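Local coordinates for peptidase M16 C-terminal domain-containing protein (Enterococcus faecalis, PDB 3D3Y) that is of unknown function but belongs to the M16 family of metallopeptidase-like proteins and is predicted to bind a metal ion, at residues 284-288 with 352-357; 274-278 with 402-407; 47-51 with 75-79; 42-46 with 188-192. All blocks are in the same frame, centred on the assembly; numbering follows the deposited sequence.

Contact 1. Residues 284-288 with 352-357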
loop_
_atom_site.group_PDB
_atom_site.type_symbol
_atom_site.label_atom_id
_atom_site.label_comp_id
_atom_site.label_asym_id
_atom_site.label_seq_id
_atom_site.Cartn_x
_atom_site.Cartn_y
_atom_site.Cartn_z
ATOM N N GLY A 284 13.376 13.510 -3.902
ATOM C CA GLY A 284 11.956 13.224 -4.154
ATOM C C GLY A 284 11.400 13.792 -5.451
ATOM O O GLY A 284 10.474 13.216 -6.064
ATOM N N PHE A 285 11.963 14.923 -5.859
ATOM C CA PHE A 285 11.459 15.723 -6.961
ATOM C C PHE A 285 12.595 16.057 -7.936
ATOM O O PHE A 285 13.760 15.914 -7.579
ATOM C CB PHE A 285 10.893 17.030 -6.393
ATOM C CG PHE A 285 9.633 16.867 -5.587
ATOM C CD1 PHE A 285 8.484 16.307 -6.149
ATOM C CD2 PHE A 285 9.557 17.361 -4.283
ATOM C CE1 PHE A 285 7.290 16.204 -5.413
ATOM C CE2 PHE A 285 8.371 17.246 -3.544
ATOM C CZ PHE A 285 7.240 16.651 -4.104
ATOM N N PRO A 286 12.264 16.512 -9.167
ATOM C CA PRO A 286 13.300 16.797 -10.163
ATOM C C PRO A 286 14.296 17.893 -9.784
ATOM O O PRO A 286 15.397 17.933 -10.354
ATOM C CB PRO A 286 12.503 17.200 -11.434
ATOM C CG PRO A 286 11.130 16.634 -11.236
ATOM C CD PRO A 286 10.905 16.716 -9.717
ATOM N N HIS A 287 13.934 18.735 -8.812
ATOM C CA HIS A 287 14.794 19.812 -8.362
ATOM C C HIS A 287 15.657 19.356 -7.164
ATOM O O HIS A 287 16.403 20.149 -6.579
ATOM C CB HIS A 287 13.953 21.048 -7.991
ATOM C CG HIS A 287 12.984 20.803 -6.867
ATOM N ND1 HIS A 287 11.653 20.510 -7.078
ATOM C CD2 HIS A 287 13.160 20.789 -5.525
ATOM C CE1 HIS A 287 11.047 20.354 -5.912
ATOM N NE2 HIS A 287 11.941 20.506 -4.954
ATOM N N SER A 288 15.586 18.066 -6.839
ATOM C CA SER A 288 16.238 17.535 -5.649
ATOM C C SER A 288 17.749 17.525 -5.782
ATOM O O SER A 288 18.273 17.556 -6.897
ATOM C CB SER A 288 15.767 16.114 -5.357
ATOM O OG SER A 288 16.271 15.204 -6.325
ATOM N N GLN A 352 10.129 25.177 -3.684
ATOM C CA GLN A 352 9.637 24.249 -4.698
ATOM C C GLN A 352 9.153 22.931 -4.113
ATOM O O GLN A 352 8.148 22.401 -4.545
ATOM C CB GLN A 352 10.702 23.958 -5.757
ATOM C CG GLN A 352 10.799 25.014 -6.815
ATOM C CD GLN A 352 11.513 24.464 -8.032
ATOM O OE1 GLN A 352 12.732 24.594 -8.143
ATOM N NE2 GLN A 352 10.769 23.787 -8.922
ATOM N N THR A 353 9.867 22.413 -3.118
ATOM C CA THR A 353 9.445 21.176 -2.441
ATOM C C THR A 353 8.093 21.367 -1.747
ATOM O O THR A 353 7.198 20.545 -1.924
ATOM C CB THR A 353 10.513 20.698 -1.452
ATOM O OG1 THR A 353 11.725 20.463 -2.185
ATOM C CG2 THR A 353 10.067 19.435 -0.712
ATOM N N LYS A 354 7.938 22.455 -0.984
ATOM C CA LYS A 354 6.655 22.730 -0.304
ATOM C C LYS A 354 5.477 22.877 -1.305
ATOM O O LYS A 354 4.413 22.285 -1.111
ATOM C CB LYS A 354 6.756 23.936 0.627
ATOM C CG LYS A 354 7.743 23.754 1.815
ATOM C CD LYS A 354 7.826 25.013 2.665
ATOM C CE LYS A 354 8.577 24.725 3.963
ATOM N NZ LYS A 354 8.736 25.933 4.829
ATOM N N ALA A 355 5.699 23.618 -2.396
ATOM C CA ALA A 355 4.671 23.815 -3.437
ATOM C C ALA A 355 4.190 22.475 -4.019
ATOM O O ALA A 355 2.979 22.218 -4.116
ATOM C CB ALA A 355 5.223 24.733 -4.570
HETATM N N MSE A 356 5.141 21.603 -4.349
HETATM C CA MSE A 356 4.797 20.325 -4.976
HETATM C C MSE A 356 4.121 19.378 -3.984
HETATM O O MSE A 356 3.195 18.681 -4.345
HETATM C CB MSE A 356 6.021 19.677 -5.648
HETATM C CG MSE A 356 6.405 20.418 -6.948
HETATM SE SE MSE A 356 7.958 19.667 -7.815
HETATM C CE MSE A 356 7.076 18.129 -8.645
ATOM N N LEU A 357 4.570 19.379 -2.732
ATOM C CA LEU A 357 3.876 18.593 -1.712
ATOM C C LEU A 357 2.441 19.096 -1.525
ATOM O O LEU A 357 1.500 18.291 -1.539
ATOM C CB LEU A 357 4.639 18.585 -0.374
ATOM C CG LEU A 357 5.919 17.741 -0.355
ATOM C CD1 LEU A 357 6.776 18.070 0.869
ATOM C CD2 LEU A 357 5.651 16.220 -0.421
#

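Contact 2. Residues 274-278 with 402-407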
loop_
_atom_site.group_PDB
_atom_site.type_symbol
_atom_site.label_atom_id
_atom_site.label_comp_id
_atom_site.label_asym_id
_atom_site.label_seq_id
_atom_site.Cartn_x
_atom_site.Cartn_y
_atom_site.Cartn_z
ATOM N N ALA A 274 8.602 17.583 8.514
ATOM C CA ALA A 274 10.022 17.829 8.189
ATOM C C ALA A 274 10.589 16.739 7.256
ATOM O O ALA A 274 11.375 17.019 6.360
ATOM C CB ALA A 274 10.850 17.898 9.499
ATOM N N LEU A 275 10.173 15.499 7.482
ATOM C CA LEU A 275 10.653 14.370 6.647
ATOM C C LEU A 275 10.079 14.455 5.229
ATOM O O LEU A 275 10.784 14.217 4.237
ATOM C CB LEU A 275 10.310 13.031 7.304
ATOM C CG LEU A 275 10.552 11.777 6.446
ATOM C CD1 LEU A 275 12.064 11.586 6.294
ATOM C CD2 LEU A 275 9.915 10.558 7.152
ATOM N N GLN A 276 8.810 14.862 5.136
ATOM C CA GLN A 276 8.172 15.067 3.834
ATOM C C GLN A 276 9.037 16.036 2.993
ATOM O O GLN A 276 9.336 15.779 1.830
ATOM C CB GLN A 276 6.756 15.628 4.031
ATOM C CG GLN A 276 5.769 14.685 4.738
ATOM C CD GLN A 276 5.419 13.485 3.868
ATOM O OE1 GLN A 276 5.496 13.550 2.630
ATOM N NE2 GLN A 276 5.052 12.381 4.501
ATOM N N VAL A 277 9.439 17.133 3.621
ATOM C CA VAL A 277 10.200 18.168 2.954
ATOM C C VAL A 277 11.626 17.689 2.720
ATOM O O VAL A 277 12.147 17.861 1.611
ATOM C CB VAL A 277 10.141 19.526 3.723
ATOM C CG1 VAL A 277 11.024 20.608 3.033
ATOM C CG2 VAL A 277 8.682 20.008 3.840
ATOM N N PHE A 278 12.244 17.067 3.732
ATOM C CA PHE A 278 13.613 16.547 3.551
ATOM C C PHE A 278 13.673 15.636 2.328
ATOM O O PHE A 278 14.580 15.753 1.486
ATOM C CB PHE A 278 14.101 15.769 4.774
ATOM C CG PHE A 278 15.292 14.902 4.463
ATOM C CD1 PHE A 278 16.597 15.433 4.504
ATOM C CD2 PHE A 278 15.116 13.569 4.089
ATOM C CE1 PHE A 278 17.714 14.632 4.178
ATOM C CE2 PHE A 278 16.219 12.768 3.756
ATOM C CZ PHE A 278 17.527 13.298 3.821
ATOM N N GLU A 402 14.851 22.009 11.119
ATOM C CA GLU A 402 14.097 20.749 11.194
ATOM C C GLU A 402 14.521 19.742 10.139
ATOM O O GLU A 402 14.604 18.521 10.425
ATOM C CB GLU A 402 12.600 20.982 11.070
ATOM C CG GLU A 402 11.978 21.679 12.327
ATOM C CD GLU A 402 10.520 22.082 12.088
ATOM O OE1 GLU A 402 10.140 22.250 10.895
ATOM O OE2 GLU A 402 9.752 22.229 13.070
ATOM N N ILE A 403 14.794 20.247 8.934
ATOM C CA ILE A 403 15.277 19.408 7.827
ATOM C C ILE A 403 16.652 18.823 8.135
ATOM O O ILE A 403 16.909 17.622 7.827
ATOM C CB ILE A 403 15.295 20.215 6.494
ATOM C CG1 ILE A 403 13.878 20.723 6.135
ATOM C CG2 ILE A 403 15.933 19.368 5.348
ATOM C CD1 ILE A 403 13.815 21.878 5.160
ATOM N N GLN A 404 17.533 19.652 8.717
ATOM C CA GLN A 404 18.879 19.234 9.113
ATOM C C GLN A 404 18.796 18.139 10.171
ATOM O O GLN A 404 19.562 17.153 10.135
ATOM C CB GLN A 404 19.688 20.405 9.717
ATOM C CG GLN A 404 20.042 21.547 8.785
ATOM C CD GLN A 404 20.796 22.651 9.513
ATOM O OE1 GLN A 404 20.200 23.666 9.902
ATOM N NE2 GLN A 404 22.095 22.463 9.708
ATOM N N GLU A 405 17.882 18.318 11.130
ATOM C CA GLU A 405 17.668 17.271 12.152
ATOM C C GLU A 405 17.189 15.909 11.553
ATOM O O GLU A 405 17.689 14.848 11.944
ATOM C CB GLU A 405 16.724 17.778 13.260
ATOM C CG GLU A 405 16.402 16.782 14.367
ATOM C CD GLU A 405 17.642 16.310 15.125
ATOM O OE1 GLU A 405 18.647 17.072 15.198
ATOM O OE2 GLU A 405 17.596 15.166 15.650
ATOM N N VAL A 406 16.234 15.938 10.632
ATOM C CA VAL A 406 15.802 14.727 9.917
ATOM C C VAL A 406 17.040 14.100 9.237
ATOM O O VAL A 406 17.287 12.891 9.351
ATOM C CB VAL A 406 14.684 15.057 8.866
ATOM C CG1 VAL A 406 14.482 13.909 7.848
ATOM C CG2 VAL A 406 13.373 15.378 9.603
ATOM N N ALA A 407 17.834 14.935 8.572
ATOM C CA ALA A 407 19.039 14.435 7.860
ATOM C C ALA A 407 20.046 13.788 8.823
ATOM O O ALA A 407 20.669 12.755 8.498
ATOM C CB ALA A 407 19.692 15.568 7.089
#

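Contact 3. Residues 47-51 with 75-79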
loop_
_atom_site.group_PDB
_atom_site.type_symbol
_atom_site.label_atom_id
_atom_site.label_comp_id
_atom_site.label_asym_id
_atom_site.label_seq_id
_atom_site.Cartn_x
_atom_site.Cartn_y
_atom_site.Cartn_z
ATOM N N SER A 47 -7.715 -13.065 -3.010
ATOM C CA SER A 47 -8.366 -11.886 -3.560
ATOM C C SER A 47 -8.725 -12.121 -5.037
ATOM O O SER A 47 -9.784 -11.660 -5.501
ATOM C CB SER A 47 -7.499 -10.625 -3.363
ATOM O OG SER A 47 -6.414 -10.578 -4.274
ATOM N N SER A 48 -7.877 -12.840 -5.785
ATOM C CA SER A 48 -8.233 -13.161 -7.171
ATOM C C SER A 48 -9.365 -14.188 -7.245
ATOM O O SER A 48 -10.240 -14.077 -8.078
ATOM C CB SER A 48 -7.049 -13.722 -7.940
ATOM O OG SER A 48 -6.181 -12.670 -8.286
ATOM N N LEU A 49 -9.362 -15.154 -6.337
ATOM C CA LEU A 49 -10.356 -16.219 -6.378
ATOM C C LEU A 49 -11.731 -15.665 -6.071
ATOM O O LEU A 49 -12.711 -16.006 -6.781
ATOM C CB LEU A 49 -9.995 -17.354 -5.415
ATOM C CG LEU A 49 -8.720 -18.157 -5.720
ATOM C CD1 LEU A 49 -8.280 -19.023 -4.534
ATOM C CD2 LEU A 49 -8.891 -19.068 -6.965
HETATM N N MSE A 50 -11.815 -14.802 -5.056
HETATM C CA MSE A 50 -13.124 -14.326 -4.611
HETATM C C MSE A 50 -13.720 -13.285 -5.557
HETATM O O MSE A 50 -14.933 -13.061 -5.559
HETATM C CB MSE A 50 -13.041 -13.806 -3.183
HETATM C CG MSE A 50 -12.713 -14.961 -2.215
HETATM SE SE MSE A 50 -12.612 -14.268 -0.413
HETATM C CE MSE A 50 -14.386 -13.464 -0.258
ATOM N N GLU A 51 -12.869 -12.679 -6.385
ATOM C CA GLU A 51 -13.291 -11.653 -7.341
ATOM C C GLU A 51 -13.826 -12.243 -8.653
ATOM O O GLU A 51 -14.752 -11.685 -9.255
ATOM C CB GLU A 51 -12.076 -10.760 -7.651
ATOM C CG GLU A 51 -12.324 -9.635 -8.609
ATOM C CD GLU A 51 -11.025 -8.882 -8.921
ATOM O OE1 GLU A 51 -10.143 -9.475 -9.571
ATOM O OE2 GLU A 51 -10.875 -7.726 -8.486
ATOM N N PHE A 75 -16.772 -3.408 -9.232
ATOM C CA PHE A 75 -16.439 -4.342 -8.160
ATOM C C PHE A 75 -14.997 -4.814 -8.300
ATOM O O PHE A 75 -14.548 -5.168 -9.399
ATOM C CB PHE A 75 -17.403 -5.527 -8.204
ATOM C CG PHE A 75 -16.954 -6.726 -7.390
ATOM C CD1 PHE A 75 -16.871 -6.659 -6.012
ATOM C CD2 PHE A 75 -16.616 -7.912 -8.025
ATOM C CE1 PHE A 75 -16.470 -7.771 -5.250
ATOM C CE2 PHE A 75 -16.214 -9.035 -7.289
ATOM C CZ PHE A 75 -16.147 -8.963 -5.896
ATOM N N GLY A 76 -14.255 -4.844 -7.188
ATOM C CA GLY A 76 -12.904 -5.409 -7.265
ATOM C C GLY A 76 -12.435 -5.836 -5.900
ATOM O O GLY A 76 -12.952 -5.366 -4.878
ATOM N N ILE A 77 -11.463 -6.743 -5.878
ATOM C CA ILE A 77 -10.789 -7.158 -4.655
ATOM C C ILE A 77 -9.272 -7.099 -4.900
ATOM O O ILE A 77 -8.770 -7.551 -5.968
ATOM C CB ILE A 77 -11.219 -8.591 -4.211
ATOM C CG1 ILE A 77 -12.750 -8.748 -4.208
ATOM C CG2 ILE A 77 -10.670 -8.937 -2.807
ATOM C CD1 ILE A 77 -13.227 -10.171 -3.681
ATOM N N GLY A 78 -8.544 -6.541 -3.933
ATOM C CA GLY A 78 -7.068 -6.602 -3.974
ATOM C C GLY A 78 -6.487 -6.600 -2.552
ATOM O O GLY A 78 -7.219 -6.692 -1.582
ATOM N N VAL A 79 -5.161 -6.479 -2.447
ATOM C CA VAL A 79 -4.498 -6.499 -1.171
ATOM C C VAL A 79 -3.473 -5.401 -1.128
ATOM O O VAL A 79 -2.993 -4.931 -2.178
ATOM C CB VAL A 79 -3.794 -7.862 -0.876
ATOM C CG1 VAL A 79 -4.809 -8.978 -0.770
ATOM C CG2 VAL A 79 -2.759 -8.188 -1.961
HETATM O O HOH W 1 -7.320 -9.532 -7.326
#

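Contact 4. Residues 42-46 with 188-192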
loop_
_atom_site.group_PDB
_atom_site.type_symbol
_atom_site.label_atom_id
_atom_site.label_comp_id
_atom_site.label_asym_id
_atom_site.label_seq_id
_atom_site.Cartn_x
_atom_site.Cartn_y
_atom_site.Cartn_z
ATOM N N LYS A 42 -1.240 -16.302 0.319
ATOM C CA LYS A 42 -2.598 -16.858 0.426
ATOM C C LYS A 42 -3.640 -15.750 0.269
ATOM O O LYS A 42 -4.587 -15.885 -0.510
ATOM C CB LYS A 42 -2.781 -17.560 1.775
ATOM C CG LYS A 42 -2.114 -18.949 1.830
ATOM C CD LYS A 42 -2.261 -19.537 3.205
ATOM C CE LYS A 42 -1.618 -20.937 3.288
ATOM N NZ LYS A 42 -0.152 -20.706 3.435
ATOM N N ARG A 43 -3.464 -14.653 1.000
ATOM C CA ARG A 43 -4.379 -13.509 0.871
ATOM C C ARG A 43 -4.388 -12.967 -0.549
ATOM O O ARG A 43 -5.448 -12.660 -1.109
ATOM C CB ARG A 43 -4.005 -12.413 1.876
ATOM C CG ARG A 43 -4.311 -12.844 3.296
ATOM C CD ARG A 43 -3.687 -11.951 4.365
ATOM N NE ARG A 43 -4.331 -10.629 4.545
ATOM C CZ ARG A 43 -5.456 -10.410 5.227
ATOM N NH1 ARG A 43 -6.158 -11.431 5.723
ATOM N NH2 ARG A 43 -5.918 -9.159 5.374
ATOM N N THR A 44 -3.216 -12.787 -1.127
ATOM C CA THR A 44 -3.135 -12.304 -2.525
ATOM C C THR A 44 -3.905 -13.177 -3.513
ATOM O O THR A 44 -4.678 -12.652 -4.346
ATOM C CB THR A 44 -1.666 -12.141 -2.971
ATOM O OG1 THR A 44 -1.020 -11.291 -2.037
ATOM C CG2 THR A 44 -1.519 -11.552 -4.392
ATOM N N LEU A 45 -3.673 -14.482 -3.467
ATOM C CA LEU A 45 -4.371 -15.392 -4.385
ATOM C C LEU A 45 -5.875 -15.446 -4.094
ATOM O O LEU A 45 -6.710 -15.479 -5.014
ATOM C CB LEU A 45 -3.782 -16.817 -4.319
ATOM C CG LEU A 45 -4.418 -17.908 -5.212
ATOM C CD1 LEU A 45 -4.432 -17.443 -6.726
ATOM C CD2 LEU A 45 -3.599 -19.193 -5.072
ATOM N N LEU A 46 -6.222 -15.470 -2.813
ATOM C CA LEU A 46 -7.619 -15.439 -2.411
ATOM C C LEU A 46 -8.360 -14.223 -3.001
ATOM O O LEU A 46 -9.516 -14.323 -3.405
ATOM C CB LEU A 46 -7.721 -15.425 -0.889
ATOM C CG LEU A 46 -9.154 -15.533 -0.368
ATOM C CD1 LEU A 46 -9.855 -16.871 -0.788
ATOM C CD2 LEU A 46 -9.129 -15.393 1.154
ATOM N N LEU A 188 -6.120 -22.822 0.049
ATOM C CA LEU A 188 -6.850 -21.548 -0.120
ATOM C C LEU A 188 -8.254 -21.545 0.488
ATOM O O LEU A 188 -8.664 -20.522 1.039
ATOM C CB LEU A 188 -6.927 -21.081 -1.590
ATOM C CG LEU A 188 -5.879 -20.041 -1.982
ATOM C CD1 LEU A 188 -6.137 -18.765 -1.215
ATOM C CD2 LEU A 188 -4.467 -20.591 -1.675
ATOM N N ALA A 189 -8.972 -22.664 0.370
ATOM C CA ALA A 189 -10.273 -22.837 1.025
ATOM C C ALA A 189 -10.116 -22.856 2.555
ATOM O O ALA A 189 -10.923 -22.268 3.278
ATOM C CB ALA A 189 -10.937 -24.120 0.560
ATOM N N ALA A 190 -9.085 -23.541 3.043
ATOM C CA ALA A 190 -8.793 -23.493 4.465
ATOM C C ALA A 190 -8.474 -22.060 4.906
ATOM O O ALA A 190 -8.961 -21.595 5.955
ATOM C CB ALA A 190 -7.652 -24.466 4.835
ATOM N N TYR A 191 -7.661 -21.361 4.116
ATOM C CA TYR A 191 -7.282 -20.002 4.480
ATOM C C TYR A 191 -8.524 -19.074 4.475
ATOM O O TYR A 191 -8.730 -18.294 5.425
ATOM C CB TYR A 191 -6.116 -19.421 3.628
ATOM C CG TYR A 191 -5.880 -18.025 4.134
ATOM C CD1 TYR A 191 -5.386 -17.844 5.445
ATOM C CD2 TYR A 191 -6.295 -16.899 3.403
ATOM C CE1 TYR A 191 -5.267 -16.588 5.996
ATOM C CE2 TYR A 191 -6.170 -15.603 3.944
ATOM C CZ TYR A 191 -5.645 -15.472 5.242
ATOM O OH TYR A 191 -5.513 -14.253 5.827
ATOM N N TYR A 192 -9.340 -19.152 3.423
ATOM C CA TYR A 192 -10.608 -18.405 3.385
ATOM C C TYR A 192 -11.356 -18.500 4.730
ATOM O O TYR A 192 -11.795 -17.485 5.300
ATOM C CB TYR A 192 -11.516 -18.910 2.257
ATOM C CG TYR A 192 -12.957 -18.491 2.451
ATOM C CD1 TYR A 192 -13.378 -17.186 2.125
ATOM C CD2 TYR A 192 -13.901 -19.399 2.969
ATOM C CE1 TYR A 192 -14.718 -16.789 2.318
ATOM C CE2 TYR A 192 -15.221 -19.021 3.162
ATOM C CZ TYR A 192 -15.624 -17.716 2.821
ATOM O OH TYR A 192 -16.936 -17.350 3.046
#

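Contact 1. Residues 284-288 with 352-357
A type I beta turn, running from Phe285 to Ser288 in the link between helices 272-284 and 289-295, packs here against one flank of helix 347-364. Phe285 and His287 reach from the turn to the helix, and the side chain of Met356 (selenomethionine) lies against both. Its CB lies over one face of the Phe285 ring, displaced toward the rim, while CE closes on Phe285 CD1 at 3.4 Å. The bend at chi3 (78°) brings that methyl down onto the CD1 side of the phenyl group. SE sits over the same ring in a Met-aromatic contact, 4.2 Å from the centroid of Phe285, yet meets the His287 imidazole at its edge. Leu357 CD2 reaches Phe285 CZ at 4.0 Å.

Imidazole suits its position because it offers both a flat apolar face and a polar edge. Gln352 CB stands above the centre of the His287 ring, 3.7 Å from the centroid, as a CH-pi contact. At the edge, His287 NE2 donates to Thr353 OG1 over 2.8 Å; the bond is nearly straight (169°) and lies in the ring plane. Thr353 OG1 is also bonded to Glu349 O, one turn back, which ties the imidazole to the helix backbone through a single hydroxyl. Ser288 OG caps Phe291 N, so the turn leads directly into the next helix: a tight-turn connection between two successive helices, packed on a third, with Ser288 as N-cap of the second.

Contact 2. Residues 274-278 with 402-407
Helices 272-284 and 400-409 cross almost at right angles, the short segments having axes 8.7 Å apart at closest approach and a signed crossing angle of -82°. Small and branched apolar residues let them come this near. Val406 is central: its two methyls part to serve different neighbours. CG2 touches Ala274 CB at 3.6 Å, where the small alanine leaves the approach to the backbone open, and CG1 lies 3.6 Å from Phe278 CB and 3.7 Å from Leu275 CD1. With CG1 anti to the backbone N (chi1 165°), the valine straddles the first turn of segment 274-278 from Ala274 to Phe278.

The phenyl group of Phe278 carries the contact along the second helix. Its CE1 meets Ala407 CB at 3.6 Å, the methyl approaching obliquely, and Ile403 CG2 lies 4.1 Å from Phe278 CB. The other branch of Ile403 extends to a separate neighbour, CD1 reaching Val277 CG1 at 3.7 Å; a beta-branched residue can thus touch two positions of the facing helix. At the margin, the aliphatic CB of Glu402 rests on Ala274 CB, while its carboxylate OE1 accepts from Thr399 N.

Around this crossing, Ile340 of helix 326-341 packs on Phe278, Ile403 and Ala407. Val277 meets Thr353 and Leu357 of helix 347-364, and Leu275 rests on Ile308 of strand 303-309.

Contact 3. Residues 47-51 with 75-79
Glu51 OE2 accepts the backbone N-H of Ile77 across 2.8 Å, pinning helix 40-52 to strand 74-82, one of the two outermost strands of a six-stranded mixed sheet. This is alpha/beta layer packing, with the two segments running nearly antiparallel (167°). The N-H...O angle is 170°, although the donor meets the carboxylate on its anti side and 35° out of its plane. An extended glutamate spans the gap: its CG points away from the backbone N, and the chain continues straight to the strand. Gly76 CA lies 3.3 Å from Glu51 OE2.

Ile77 fills the interface beside that bond with both its branches. CG2 presses on Ser47 CB at 3.6 Å, where the small serine lets the backbones draw close, and CD1 lies 3.7 Å from Met50 CB. Ser47 OG itself bonds back to Thr44 O within the helix. Two residues earlier in the strand, the edge of the Phe75 ring faces the end of the helical segment, CE2 being 3.6 Å from Glu51 O, while Phe112 stacks edge-to-face with the same phenyl group. A water donates to Ile77 O at 2.8 Å and makes weak, longer bonds to Ser47 OG and Ser48 OG.

Contact 4. Residues 42-46 with 188-192
Leu188 and Tyr191 of helix 185-198 clasp helix 40-52, segments 42-46 and 188-192 crossing at a signed angle of -97°. The tight part is mostly apolar. Leu188 CD1 rests on the helix backbone as a methyl 3.3 Å from Lys42 O, and lies 3.7 Å from Leu46 CB; its CD2 meets Leu45 CD2 at 3.8 Å. Branched leucines suit segment axes as much as 10.0 Å apart, because their methyls extend far enough to fill the gap. Leu46 adds one methyl to each tyrosine, CD2 to Tyr191 CD2 and CD1 to Tyr192 CB.

The Lys42 side is looser and partly exposed. Its CB lies over a face of the Tyr191 ring, 4.3 Å from the centroid, while the end of the chain leads away to a salt bridge between NZ and Glu183.

At the far end of that ring, Arg43 NH1 donates to Tyr191 OH over 2.9 Å, with the oxygen in the guanidinium plane; the guanidinium and Tyr191 ring planes stand 81° apart. The bend at chi3 (74°) curls the arginine round the hydroxyl, with CG 3.4 Å from Tyr191 CE2. Since NH1 also forms a salt bridge with Asp199 and NE bonds to His86, the buried arginine charge is probably compensated mainly by Asp199, with the phenol as an additional neutral acceptor.

Overall arrangement
The four contacts form two pairs on opposite sides of the chain's centre. Contacts 1 and 2 touch, with centres about 13 Å apart: Thr353 CG2 lies 3.5 Å from Val277 O, so helix 272-284 and its following turn are packed by two different helices. Contacts 3 and 4 share helix 40-52, their centres about 11 Å apart; Leu49 CD1 meets Leu188 CG at 3.6 Å, and Met50 reaches Tyr192. One helix thus joins a sheet edge to helix 185-198. Between the pairs, centres lie about 36 to 41 Å apart and nothing touches, consistent with separate alpha/beta halves as in M16 proteins. None of the four contacts described involves a metal or ligand.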